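Local coordinates for protein phosphopantothenoylcysteine decarboxylase (Cryptococcus neoformans, PDB 6EOA) that binds flavin mononucleotide as a trimer and probably catalyses the decarboxylation of phosphopantothenoylcysteine in coenzyme A biosynthesis, at residues V38-G43 / T157-A162; D52-L57 / I63-V68; V171-N176 / R187-V192. One frame throughout, in Å; residues are numbered along the deposited sequence.

Contact 1. Residues V38-G43 / T157-A162. With FMN (flavin mononucleotide), chain B; FMN (flavin mononucleotide), chain C.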
loop_
_atom_site.group_PDB
_atom_site.type_symbol
_atom_site.label_atom_id
_atom_site.label_comp_id
_atom_site.label_asym_id
_atom_site.label_seq_id
_atom_site.Cartn_x
_atom_site.Cartn_y
_atom_site.Cartn_z
ATOM N N VAL A 38 -21.956 -5.549 -8.966
ATOM C CA VAL A 38 -21.208 -4.769 -7.995
ATOM C C VAL A 38 -20.382 -3.723 -8.732
ATOM O O VAL A 38 -19.547 -4.056 -9.574
ATOM C CB VAL A 38 -20.287 -5.646 -7.127
ATOM C CG1 VAL A 38 -19.284 -4.783 -6.375
ATOM C CG2 VAL A 38 -21.108 -6.478 -6.159
ATOM N N LEU A 39 -20.632 -2.456 -8.430
ATOM C CA LEU A 39 -19.848 -1.376 -9.014
ATOM C C LEU A 39 -18.728 -0.956 -8.065
ATOM O O LEU A 39 -18.985 -0.545 -6.935
ATOM C CB LEU A 39 -20.737 -0.178 -9.341
ATOM C CG LEU A 39 -20.009 1.080 -9.825
ATOM C CD1 LEU A 39 -19.437 0.891 -11.234
ATOM C CD2 LEU A 39 -20.928 2.294 -9.766
ATOM N N ILE A 40 -17.484 -1.082 -8.516
ATOM C CA ILE A 40 -16.354 -0.591 -7.740
ATOM C C ILE A 40 -15.908 0.748 -8.301
ATOM O O ILE A 40 -15.577 0.856 -9.483
ATOM C CB ILE A 40 -15.164 -1.570 -7.741
ATOM C CG1 ILE A 40 -15.571 -2.917 -7.147
ATOM C CG2 ILE A 40 -14.008 -0.998 -6.931
ATOM C CD1 ILE A 40 -14.438 -3.933 -7.121
ATOM N N THR A 41 -15.926 1.773 -7.454
ATOM C CA THR A 41 -15.492 3.109 -7.851
ATOM C C THR A 41 -14.194 3.446 -7.135
ATOM O O THR A 41 -14.064 3.209 -5.933
ATOM C CB THR A 41 -16.555 4.181 -7.535
ATOM O OG1 THR A 41 -16.636 4.385 -6.118
ATOM C CG2 THR A 41 -17.921 3.749 -8.059
ATOM N N SER A 42 -13.227 3.981 -7.874
ATOM C CA SER A 42 -11.928 4.307 -7.296
ATOM C C SER A 42 -11.618 5.795 -7.445
ATOM O O SER A 42 -12.436 6.561 -7.955
ATOM C CB SER A 42 -10.825 3.463 -7.937
ATOM O OG SER A 42 -10.707 3.736 -9.322
ATOM N N GLY A 43 -10.432 6.194 -6.996
ATOM C CA GLY A 43 -10.084 7.601 -6.893
ATOM C C GLY A 43 -9.734 8.319 -8.181
ATOM O O GLY A 43 -8.686 8.959 -8.277
ATOM N N THR A 157 -10.354 -4.338 -3.017
ATOM C CA THR A 157 -9.327 -5.259 -3.485
ATOM C C THR A 157 -9.454 -6.639 -2.840
ATOM O O THR A 157 -9.067 -7.643 -3.438
ATOM C CB THR A 157 -7.928 -4.700 -3.217
ATOM O OG1 THR A 157 -7.840 -4.292 -1.850
ATOM C CG2 THR A 157 -7.658 -3.489 -4.109
ATOM N N SER A 158 -9.989 -6.688 -1.622
ATOM C CA SER A 158 -10.293 -7.968 -0.990
ATOM C C SER A 158 -11.397 -8.685 -1.762
ATOM O O SER A 158 -11.352 -9.904 -1.944
ATOM C CB SER A 158 -10.706 -7.777 0.473
ATOM O OG SER A 158 -9.574 -7.553 1.294
ATOM N N LEU A 159 -12.384 -7.919 -2.220
ATOM C CA LEU A 159 -13.477 -8.471 -3.015
ATOM C C LEU A 159 -12.966 -9.075 -4.320
ATOM O O LEU A 159 -13.297 -10.213 -4.657
ATOM C CB LEU A 159 -14.524 -7.394 -3.312
ATOM C CG LEU A 159 -15.584 -7.760 -4.355
ATOM C CD1 LEU A 159 -16.314 -9.042 -3.968
ATOM C CD2 LEU A 159 -16.570 -6.617 -4.552
ATOM N N LEU A 160 -12.161 -8.308 -5.049
ATOM C CA LEU A 160 -11.602 -8.772 -6.317
ATOM C C LEU A 160 -10.711 -9.997 -6.129
ATOM O O LEU A 160 -10.763 -10.937 -6.920
ATOM C CB LEU A 160 -10.818 -7.647 -6.993
ATOM C CG LEU A 160 -11.674 -6.552 -7.635
ATOM C CD1 LEU A 160 -10.874 -5.275 -7.826
ATOM C CD2 LEU A 160 -12.238 -7.032 -8.960
ATOM N N ARG A 161 -9.905 -9.984 -5.070
ATOM C CA ARG A 161 -8.992 -11.087 -4.782
ATOM C C ARG A 161 -9.752 -12.357 -4.411
ATOM O O ARG A 161 -9.281 -13.463 -4.664
ATOM C CB ARG A 161 -8.035 -10.704 -3.652
ATOM C CG ARG A 161 -6.877 -11.673 -3.445
ATOM C CD ARG A 161 -5.869 -11.594 -4.590
ATOM N NE ARG A 161 -4.489 -11.605 -4.105
ATOM C CZ ARG A 161 -3.847 -12.698 -3.711
ATOM N NH1 ARG A 161 -4.461 -13.872 -3.744
ATOM N NH2 ARG A 161 -2.593 -12.619 -3.284
ATOM N N ALA A 162 -10.930 -12.191 -3.818
ATOM C CA ALA A 162 -11.704 -13.324 -3.319
ATOM C C ALA A 162 -12.648 -13.912 -4.363
ATOM O O ALA A 162 -13.228 -14.970 -4.137
ATOM C CB ALA A 162 -12.494 -12.917 -2.085
HETATM N N1 FMN B . -5.784 8.963 -10.387
HETATM C C2 FMN B . -6.178 8.339 -11.555
HETATM O O2 FMN B . -5.689 7.249 -11.859
HETATM N N3 FMN B . -7.112 8.943 -12.380
HETATM C C4 FMN B . -7.656 10.168 -12.042
HETATM O O4 FMN B . -8.488 10.694 -12.781
HETATM C C4A FMN B . -7.262 10.798 -10.862
HETATM N N5 FMN B . -7.797 12.024 -10.509
HETATM C C5A FMN B . -7.403 12.639 -9.334
HETATM C C6 FMN B . -7.944 13.870 -8.972
HETATM C C7 FMN B . -7.549 14.490 -7.790
HETATM C C7M FMN B . -8.131 15.820 -7.404
HETATM C C8 FMN B . -6.609 13.872 -6.968
HETATM C C8M FMN B . -6.164 14.521 -5.690
HETATM C C9 FMN B . -6.071 12.644 -7.329
HETATM C C9A FMN B . -6.464 12.024 -8.510
HETATM N N10 FMN B . -5.929 10.798 -8.864
HETATM C C10 FMN B . -6.322 10.185 -10.037
HETATM C "C1'" FMN B . -4.915 10.134 -7.981
HETATM C "C2'" FMN B . -5.602 9.120 -7.072
HETATM O "O2'" FMN B . -6.780 9.664 -6.508
HETATM C "C3'" FMN B . -4.656 8.681 -5.964
HETATM O "O3'" FMN B . -3.616 7.933 -6.553
HETATM C "C4'" FMN B . -5.394 7.836 -4.931
HETATM O "O4'" FMN B . -4.608 7.687 -3.768
HETATM C "C5'" FMN B . -5.721 6.468 -5.513
HETATM O "O5'" FMN B . -6.604 5.789 -4.650
HETATM P P FMN B . -7.499 4.566 -5.209
HETATM O O1P FMN B . -6.610 3.356 -5.384
HETATM O O2P FMN B . -8.141 4.904 -6.537
HETATM O O3P FMN B . -8.576 4.279 -4.197
HETATM N N1 FMN C . -7.485 -12.097 4.396
HETATM C C2 FMN C . -6.795 -13.289 4.295
HETATM O O2 FMN C . -5.847 -13.381 3.513
HETATM N N3 FMN C . -7.178 -14.376 5.064
HETATM C C4 FMN C . -8.245 -14.277 5.936
HETATM O O4 FMN C . -8.574 -15.248 6.616
HETATM C C4A FMN C . -8.942 -13.073 6.042
HETATM N N5 FMN C . -10.011 -12.955 6.910
HETATM C C5A FMN C . -10.692 -11.755 7.012
HETATM C C6 FMN C . -11.767 -11.631 7.888
HETATM C C7 FMN C . -12.453 -10.424 7.992
HETATM C C7M FMN C . -13.614 -10.296 8.936
HETATM C C8 FMN C . -12.058 -9.339 7.215
HETATM C C8M FMN C . -12.784 -8.028 7.306
HETATM C C9 FMN C . -10.987 -9.462 6.341
HETATM C C9A FMN C . -10.302 -10.667 6.236
HETATM N N10 FMN C . -9.231 -10.786 5.367
HETATM C C10 FMN C . -8.552 -11.983 5.265
HETATM C "C1'" FMN C . -8.808 -9.617 4.528
HETATM C "C2'" FMN C . -7.659 -8.878 5.206
HETATM O "O2'" FMN C . -7.918 -8.697 6.585
HETATM C "C3'" FMN C . -7.438 -7.526 4.543
HETATM O "O3'" FMN C . -6.949 -7.757 3.241
HETATM C "C4'" FMN C . -6.442 -6.692 5.341
HETATM O "O4'" FMN C . -6.468 -5.350 4.907
HETATM C "C5'" FMN C . -5.039 -7.261 5.182
HETATM O "O5'" FMN C . -4.173 -6.640 6.103
HETATM P P FMN C . -2.782 -7.354 6.512
HETATM O O1P FMN C . -1.806 -7.203 5.367
HETATM O O2P FMN C . -2.975 -8.825 6.806
HETATM O O3P FMN C . -2.253 -6.668 7.742
#
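Val-38 CG1 reaches Leu-159 CD2 at 3.7 Å, the two side chains approaching tip to tip where strand 38-41 faces helix 157-162. Further along the strand, the CD1 end of Ile-40 meets the branch point of Leu-160, 3.8 Å from its CG and almost as near to its CD1, again tip to tip. The same Ile-40 CD1 stands 4.3 Å from Leu-159 CD2, so one methyl touches two successive helix residues. Its position follows from an extended side chain: CG1 is opposite the carbonyl carbon (chi1 -60°) and CD1 continues straight outward (chi2 180°). The first side-chain bond of Leu-159 is aimed toward the strand; that of Leu-160 is not, and its branch carbons make the approach. The short axes remain 10.8 Å apart, and only 148 Å² is buried.

Val-134 of strand 133-139 packs against both Ile-40 and Leu-160, and Leu-127 of helix 123-130 touches Leu-159. The helix also faces another subunit, Arg-161 NH1 bonding Thr-185 OG1 of the second subunit, and Ser-158 OG lies 3.3 Å from O3' of the chain C flavin mononucleotide. Beyond the strand end the backbone meets the cofactor of chain B. Gly-43 N donates to its phosphate oxygen O2P at 2.7 Å, with an N-H...O angle of 153°, while Gly-43 O accepts from the ribityl O2' at 2.7 Å. Ser-42 OG, bonded to Pro-138 O and Ser-140 N, ties this turn to the adjacent strand end.

The chemistry is thus divided: dispersion contacts alone join strand to helix, while the loop after this parallel strand, a phosphate-binding position in Rossmann-like sheets, contributes two of the bonds that hold the cofactor, one to its phosphate and one to its ribityl chain.

Contact 2. Residues D52-L57 / I63-V68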
loop_
_atom_site.group_PDB
_atom_site.type_symbol
_atom_site.label_atom_id
_atom_site.label_comp_id
_atom_site.label_asym_id
_atom_site.label_seq_id
_atom_site.Cartn_x
_atom_site.Cartn_y
_atom_site.Cartn_z
ATOM N N ASP A 52 -24.582 8.541 -11.734
ATOM C CA ASP A 52 -25.357 8.398 -12.968
ATOM C C ASP A 52 -25.475 6.933 -13.385
ATOM O O ASP A 52 -26.510 6.500 -13.895
ATOM C CB ASP A 52 -24.723 9.214 -14.095
ATOM C CG ASP A 52 -24.738 10.700 -13.814
ATOM O OD1 ASP A 52 -25.798 11.331 -14.010
ATOM O OD2 ASP A 52 -23.691 11.237 -13.390
ATOM N N ILE A 53 -24.403 6.178 -13.171
ATOM C CA ILE A 53 -24.389 4.753 -13.476
ATOM C C ILE A 53 -25.356 4.001 -12.565
ATOM O O ILE A 53 -26.175 3.207 -13.032
ATOM C CB ILE A 53 -22.971 4.163 -13.325
ATOM C CG1 ILE A 53 -22.044 4.712 -14.412
ATOM C CG2 ILE A 53 -23.011 2.652 -13.393
ATOM C CD1 ILE A 53 -20.592 4.298 -14.253
ATOM N N VAL A 54 -25.264 4.269 -11.267
ATOM C CA VAL A 54 -26.123 3.622 -10.285
ATOM C C VAL A 54 -27.593 3.924 -10.564
ATOM O O VAL A 54 -28.439 3.030 -10.513
ATOM C CB VAL A 54 -25.769 4.064 -8.853
ATOM C CG1 VAL A 54 -26.738 3.458 -7.847
ATOM C CG2 VAL A 54 -24.336 3.673 -8.521
ATOM N N GLY A 55 -27.882 5.183 -10.879
ATOM C CA GLY A 55 -29.234 5.594 -11.202
ATOM C C GLY A 55 -29.774 4.841 -12.399
ATOM O O GLY A 55 -30.942 4.454 -12.420
ATOM N N ALA A 56 -28.917 4.620 -13.392
ATOM C CA ALA A 56 -29.313 3.909 -14.607
ATOM C C ALA A 56 -29.518 2.418 -14.355
ATOM O O ALA A 56 -30.403 1.798 -14.945
ATOM C CB ALA A 56 -28.278 4.115 -15.703
ATOM N N LEU A 57 -28.689 1.842 -13.490
ATOM C CA LEU A 57 -28.794 0.425 -13.170
ATOM C C LEU A 57 -30.018 0.139 -12.305
ATOM O O LEU A 57 -30.675 -0.884 -12.480
ATOM C CB LEU A 57 -27.521 -0.067 -12.477
ATOM C CG LEU A 57 -26.265 -0.076 -13.355
ATOM C CD1 LEU A 57 -25.088 -0.696 -12.616
ATOM C CD2 LEU A 57 -26.529 -0.813 -14.659
ATOM N N ILE A 63 -32.144 -5.597 -13.041
ATOM C CA ILE A 63 -30.774 -5.441 -12.576
ATOM C C ILE A 63 -30.741 -4.768 -11.211
ATOM O O ILE A 63 -31.395 -3.745 -10.998
ATOM C CB ILE A 63 -29.926 -4.611 -13.571
ATOM C CG1 ILE A 63 -29.948 -5.246 -14.966
ATOM C CG2 ILE A 63 -28.491 -4.462 -13.068
ATOM C CD1 ILE A 63 -29.233 -4.430 -16.026
ATOM N N ASP A 64 -29.982 -5.350 -10.287
ATOM C CA ASP A 64 -29.706 -4.715 -9.003
ATOM C C ASP A 64 -28.238 -4.322 -8.931
ATOM O O ASP A 64 -27.388 -4.946 -9.568
ATOM C CB ASP A 64 -30.060 -5.635 -7.835
ATOM C CG ASP A 64 -31.557 -5.816 -7.668
ATOM O OD1 ASP A 64 -32.326 -4.912 -8.073
ATOM O OD2 ASP A 64 -31.967 -6.866 -7.131
ATOM N N VAL A 65 -27.939 -3.286 -8.156
ATOM C CA VAL A 65 -26.571 -2.808 -8.055
ATOM C C VAL A 65 -26.156 -2.565 -6.608
ATOM O O VAL A 65 -26.921 -2.028 -5.805
ATOM C CB VAL A 65 -26.367 -1.511 -8.882
ATOM C CG1 VAL A 65 -27.336 -0.422 -8.439
ATOM C CG2 VAL A 65 -24.928 -1.035 -8.793
ATOM N N GLN A 66 -24.946 -3.002 -6.278
ATOM C CA GLN A 66 -24.315 -2.628 -5.026
ATOM C C GLN A 66 -23.013 -1.903 -5.347
ATOM O O GLN A 66 -22.373 -2.181 -6.361
ATOM C CB GLN A 66 -24.067 -3.853 -4.146
ATOM C CG GLN A 66 -25.336 -4.410 -3.511
ATOM C CD GLN A 66 -26.103 -3.357 -2.732
ATOM O OE1 GLN A 66 -25.550 -2.692 -1.851
ATOM N NE2 GLN A 66 -27.382 -3.196 -3.054
ATOM N N VAL A 67 -22.631 -0.965 -4.491
ATOM C CA VAL A 67 -21.491 -0.105 -4.775
ATOM C C VAL A 67 -20.377 -0.266 -3.747
ATOM O O VAL A 67 -20.624 -0.232 -2.541
ATOM C CB VAL A 67 -21.917 1.372 -4.819
ATOM C CG1 VAL A 67 -20.714 2.277 -5.077
ATOM C CG2 VAL A 67 -22.992 1.577 -5.874
ATOM N N VAL A 68 -19.154 -0.441 -4.235
ATOM C CA VAL A 68 -17.972 -0.440 -3.380
ATOM C C VAL A 68 -17.093 0.754 -3.717
ATOM O O VAL A 68 -16.650 0.907 -4.854
ATOM C CB VAL A 68 -17.154 -1.730 -3.537
ATOM C CG1 VAL A 68 -15.841 -1.626 -2.755
ATOM C CG2 VAL A 68 -17.974 -2.927 -3.081
#
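Helix 50-59 is the crossover connection of the beta-alpha-beta unit formed with strands 35-41 and 63-69, and residues 52-57 pack here on the strand that completes it. The evidence for close layering is an axis separation of 8.3 Å and an angle of 151° between chain directions, so the helix runs roughly antiparallel to the strand.

Val-65 is the central residue on the strand side. With chi1 57°, its CG1 sits between the backbone N and the carbonyl carbon and faces Val-54, meeting Val-54 CG1 at 4.0 Å; its CG2 faces Leu-57, meeting Leu-57 CD1 at 3.8 Å. Each helix side chain crosses Val-65 at about a right angle. Leu-57 also lays its CB 4.0 Å from Val-65 CB, adding contact at the base of its side chain. The other branch of Val-54, CG2, reaches Val-67 CG2 at 3.6 Å, the closest side-chain approach between the segments. At the opposite end Ile-63 CG2 is a looser neighbour of Leu-57 CD2, at 4.4 Å.

Ile-63, Val-65 and Val-67 all face the helix, as alternation along a strand requires, while Asp-64 and Gln-66 point away. No hydrogen bond crosses the interface. An apolar helix layered on the strand it leads into is the hallmark of a beta-alpha-beta crossover.

Contact 3. Residues V171-N176 / R187-V192. With FMN (flavin mononucleotide), chain B.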
loop_
_atom_site.group_PDB
_atom_site.type_symbol
_atom_site.label_atom_id
_atom_site.label_comp_id
_atom_site.label_asym_id
_atom_site.label_seq_id
_atom_site.Cartn_x
_atom_site.Cartn_y
_atom_site.Cartn_z
ATOM N N VAL A 171 -13.001 -3.829 -16.230
ATOM C CA VAL A 171 -12.172 -2.742 -15.730
ATOM C C VAL A 171 -12.176 -1.558 -16.694
ATOM O O VAL A 171 -11.880 -1.708 -17.875
ATOM C CB VAL A 171 -10.728 -3.207 -15.502
ATOM C CG1 VAL A 171 -9.938 -2.128 -14.790
ATOM C CG2 VAL A 171 -10.718 -4.487 -14.693
ATOM N N CYS A 172 -12.520 -0.383 -16.182
ATOM C CA CYS A 172 -12.551 0.822 -16.997
ATOM C C CYS A 172 -11.519 1.822 -16.509
ATOM O O CYS A 172 -11.818 2.662 -15.663
ATOM C CB CYS A 172 -13.944 1.449 -16.979
ATOM S SG CYS A 172 -15.285 0.261 -17.246
ATOM N N PRO A 173 -10.292 1.728 -17.042
ATOM C CA PRO A 173 -9.222 2.643 -16.635
ATOM C C PRO A 173 -9.616 4.092 -16.896
ATOM O O PRO A 173 -10.255 4.390 -17.905
ATOM C CB PRO A 173 -8.037 2.220 -17.510
ATOM C CG PRO A 173 -8.345 0.809 -17.915
ATOM C CD PRO A 173 -9.836 0.759 -18.053
ATOM N N ALA A 174 -9.256 4.972 -15.971
ATOM C CA ALA A 174 -9.588 6.385 -16.080
ATOM C C ALA A 174 -8.543 7.198 -15.344
ATOM O O ALA A 174 -8.502 7.207 -14.113
ATOM C CB ALA A 174 -10.966 6.660 -15.521
ATOM N N MET A 175 -7.691 7.879 -16.101
ATOM C CA MET A 175 -6.562 8.566 -15.502
ATOM C C MET A 175 -6.015 9.655 -16.407
ATOM O O MET A 175 -6.354 9.726 -17.591
ATOM C CB MET A 175 -5.458 7.557 -15.154
ATOM C CG MET A 175 -4.903 6.781 -16.344
ATOM S SD MET A 175 -3.923 5.340 -15.857
ATOM C CE MET A 175 -5.222 4.168 -15.466
ATOM N N ASN A 176 -5.181 10.515 -15.830
ATOM C CA ASN A 176 -4.455 11.509 -16.599
ATOM C C ASN A 176 -3.678 10.795 -17.692
ATOM O O ASN A 176 -3.169 9.694 -17.474
ATOM C CB ASN A 176 -3.523 12.320 -15.701
ATOM C CG ASN A 176 -2.643 13.270 -16.484
ATOM O OD1 ASN A 176 -1.491 12.962 -16.780
ATOM N ND2 ASN A 176 -3.186 14.431 -16.829
ATOM N N ARG A 187 1.856 -2.879 -18.709
ATOM C CA ARG A 187 2.278 -4.103 -18.037
ATOM C C ARG A 187 1.221 -4.582 -17.034
ATOM O O ARG A 187 1.061 -5.785 -16.821
ATOM C CB ARG A 187 3.619 -3.891 -17.332
ATOM C CG ARG A 187 4.122 -5.109 -16.569
ATOM C CD ARG A 187 5.480 -4.852 -15.927
ATOM N NE ARG A 187 6.533 -4.676 -16.925
ATOM C CZ ARG A 187 7.775 -4.292 -16.647
ATOM N NH1 ARG A 187 8.132 -4.032 -15.393
ATOM N NH2 ARG A 187 8.662 -4.161 -17.624
ATOM N N HIS A 188 0.502 -3.645 -16.423
ATOM C CA HIS A 188 -0.551 -3.993 -15.467
ATOM C C HIS A 188 -1.833 -4.401 -16.182
ATOM O O HIS A 188 -2.537 -5.311 -15.734
ATOM C CB HIS A 188 -0.832 -2.831 -14.514
ATOM C CG HIS A 188 0.310 -2.508 -13.600
ATOM N ND1 HIS A 188 0.353 -1.363 -12.834
ATOM C CD2 HIS A 188 1.457 -3.180 -13.336
ATOM C CE1 HIS A 188 1.475 -1.343 -12.137
ATOM N NE2 HIS A 188 2.161 -2.436 -12.421
ATOM N N LEU A 189 -2.139 -3.724 -17.285
ATOM C CA LEU A 189 -3.271 -4.110 -18.118
ATOM C C LEU A 189 -3.052 -5.521 -18.641
ATOM O O LEU A 189 -3.994 -6.298 -18.760
ATOM C CB LEU A 189 -3.465 -3.137 -19.287
ATOM C CG LEU A 189 -3.937 -1.714 -18.977
ATOM C CD1 LEU A 189 -3.973 -0.883 -20.260
ATOM C CD2 LEU A 189 -5.301 -1.719 -18.295
ATOM N N ALA A 190 -1.799 -5.845 -18.942
ATOM C CA ALA A 190 -1.438 -7.173 -19.428
ATOM C C ALA A 190 -1.675 -8.238 -18.361
ATOM O O ALA A 190 -2.293 -9.267 -18.632
ATOM C CB ALA A 190 0.016 -7.193 -19.883
ATOM N N VAL A 191 -1.176 -7.984 -17.154
ATOM C CA VAL A 191 -1.387 -8.883 -16.023
ATOM C C VAL A 191 -2.877 -9.055 -15.738
ATOM O O VAL A 191 -3.380 -10.169 -15.609
ATOM C CB VAL A 191 -0.676 -8.366 -14.753
ATOM C CG1 VAL A 191 -1.149 -9.131 -13.525
ATOM C CG2 VAL A 191 0.830 -8.471 -14.908
ATOM N N VAL A 192 -3.584 -7.938 -15.656
ATOM C CA VAL A 192 -5.012 -7.942 -15.376
ATOM C C VAL A 192 -5.814 -8.705 -16.447
ATOM O O VAL A 192 -6.792 -9.395 -16.137
ATOM C CB VAL A 192 -5.513 -6.485 -15.238
ATOM C CG1 VAL A 192 -6.989 -6.373 -15.514
ATOM C CG2 VAL A 192 -5.175 -5.950 -13.852
HETATM N N1 FMN B . -5.784 8.963 -10.387
HETATM C C2 FMN B . -6.178 8.339 -11.555
HETATM O O2 FMN B . -5.689 7.249 -11.859
HETATM N N3 FMN B . -7.112 8.943 -12.380
HETATM C C4 FMN B . -7.656 10.168 -12.042
HETATM O O4 FMN B . -8.488 10.694 -12.781
HETATM C C4A FMN B . -7.262 10.798 -10.862
HETATM N N5 FMN B . -7.797 12.024 -10.509
HETATM C C5A FMN B . -7.403 12.639 -9.334
HETATM C C6 FMN B . -7.944 13.870 -8.972
HETATM C C7 FMN B . -7.549 14.490 -7.790
HETATM C C7M FMN B . -8.131 15.820 -7.404
HETATM C C8 FMN B . -6.609 13.872 -6.968
HETATM C C8M FMN B . -6.164 14.521 -5.690
HETATM C C9 FMN B . -6.071 12.644 -7.329
HETATM C C9A FMN B . -6.464 12.024 -8.510
HETATM N N10 FMN B . -5.929 10.798 -8.864
HETATM C C10 FMN B . -6.322 10.185 -10.037
HETATM C "C1'" FMN B . -4.915 10.134 -7.981
HETATM C "C2'" FMN B . -5.602 9.120 -7.072
HETATM O "O2'" FMN B . -6.780 9.664 -6.508
HETATM C "C3'" FMN B . -4.656 8.681 -5.964
HETATM O "O3'" FMN B . -3.616 7.933 -6.553
HETATM C "C4'" FMN B . -5.394 7.836 -4.931
HETATM O "O4'" FMN B . -4.608 7.687 -3.768
HETATM C "C5'" FMN B . -5.721 6.468 -5.513
HETATM O "O5'" FMN B . -6.604 5.789 -4.650
HETATM P P FMN B . -7.499 4.566 -5.209
HETATM O O1P FMN B . -6.610 3.356 -5.384
HETATM O O2P FMN B . -8.141 4.904 -6.537
HETATM O O3P FMN B . -8.576 4.279 -4.197
#
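Leu-189 meets Pro-173 where helix 183-195 packs beside the C-terminal end of strand 169-173. Traced outward, Leu-189 CB starts off to one side of the strand rather than at it, and CG is set opposite the carbonyl carbon (chi1 -69°). Beyond the fork, CD2 alone makes the contact, approaching Pro-173 CG at 4.0 Å. The two side chains meet at a slant, and the leucine tip touches the outer corner of the pyrrolidine ring. One helical turn later Val-192 points at the strand, and its CG1 lies 4.3 Å from Val-171 CG2. These two approaches, with 106 Å² buried in total, constitute a light apolar contact. Leu-144 of helix 141-149 also packs on Val-192, and Tyr-180 of helix 177-180 on Leu-189.

Immediately after Pro-173 the backbone turns to the cofactor. Ala-174 O accepts from flavin N3 of the chain B flavin mononucleotide at 2.8 Å, with an N-H...O angle of 149°, and receives a weak second bond from Ser-44 OG. Met-175 CB lies 3.3 Å from flavin O2, so the chain passes beside the N3 and O2 end of the ring, displaced from its plane. Asn-176 then serves as an N-cap: its OD1 accepts from Tyr-178 N at the start of the next helix. On helix 183-195, Arg-187 forms a salt bridge to Asp-195 of the third subunit.

Backbone from the loop just past a strand, reading the N3 position of the isoalloxazine, is what a flavin site at the C-terminal ends of parallel strands characteristically provides.

In the fold
All three contacts reach one parallel sheet, and contact 2 is nested within the chain loop closed by contact 1. Those two touch directly because strands 35-41 and 63-69 are neighbours: Leu-39 N to Gln-66 O and Leu-39 O to Val-68 N, both 2.7 Å, are probable hydrogen bonds. Contact 3 follows in series and touches neither; its nearest atoms are about 6 Å from contact 1 and about 7 Å from contact 2. Contacts 1 and 3 nevertheless share the chain B flavin mononucleotide, the former at its phosphate and ribityl chain, the latter at its flavin ring. Contact 2 is more remote, with the Val-67 side chain about 12 Å from a bound cofactor.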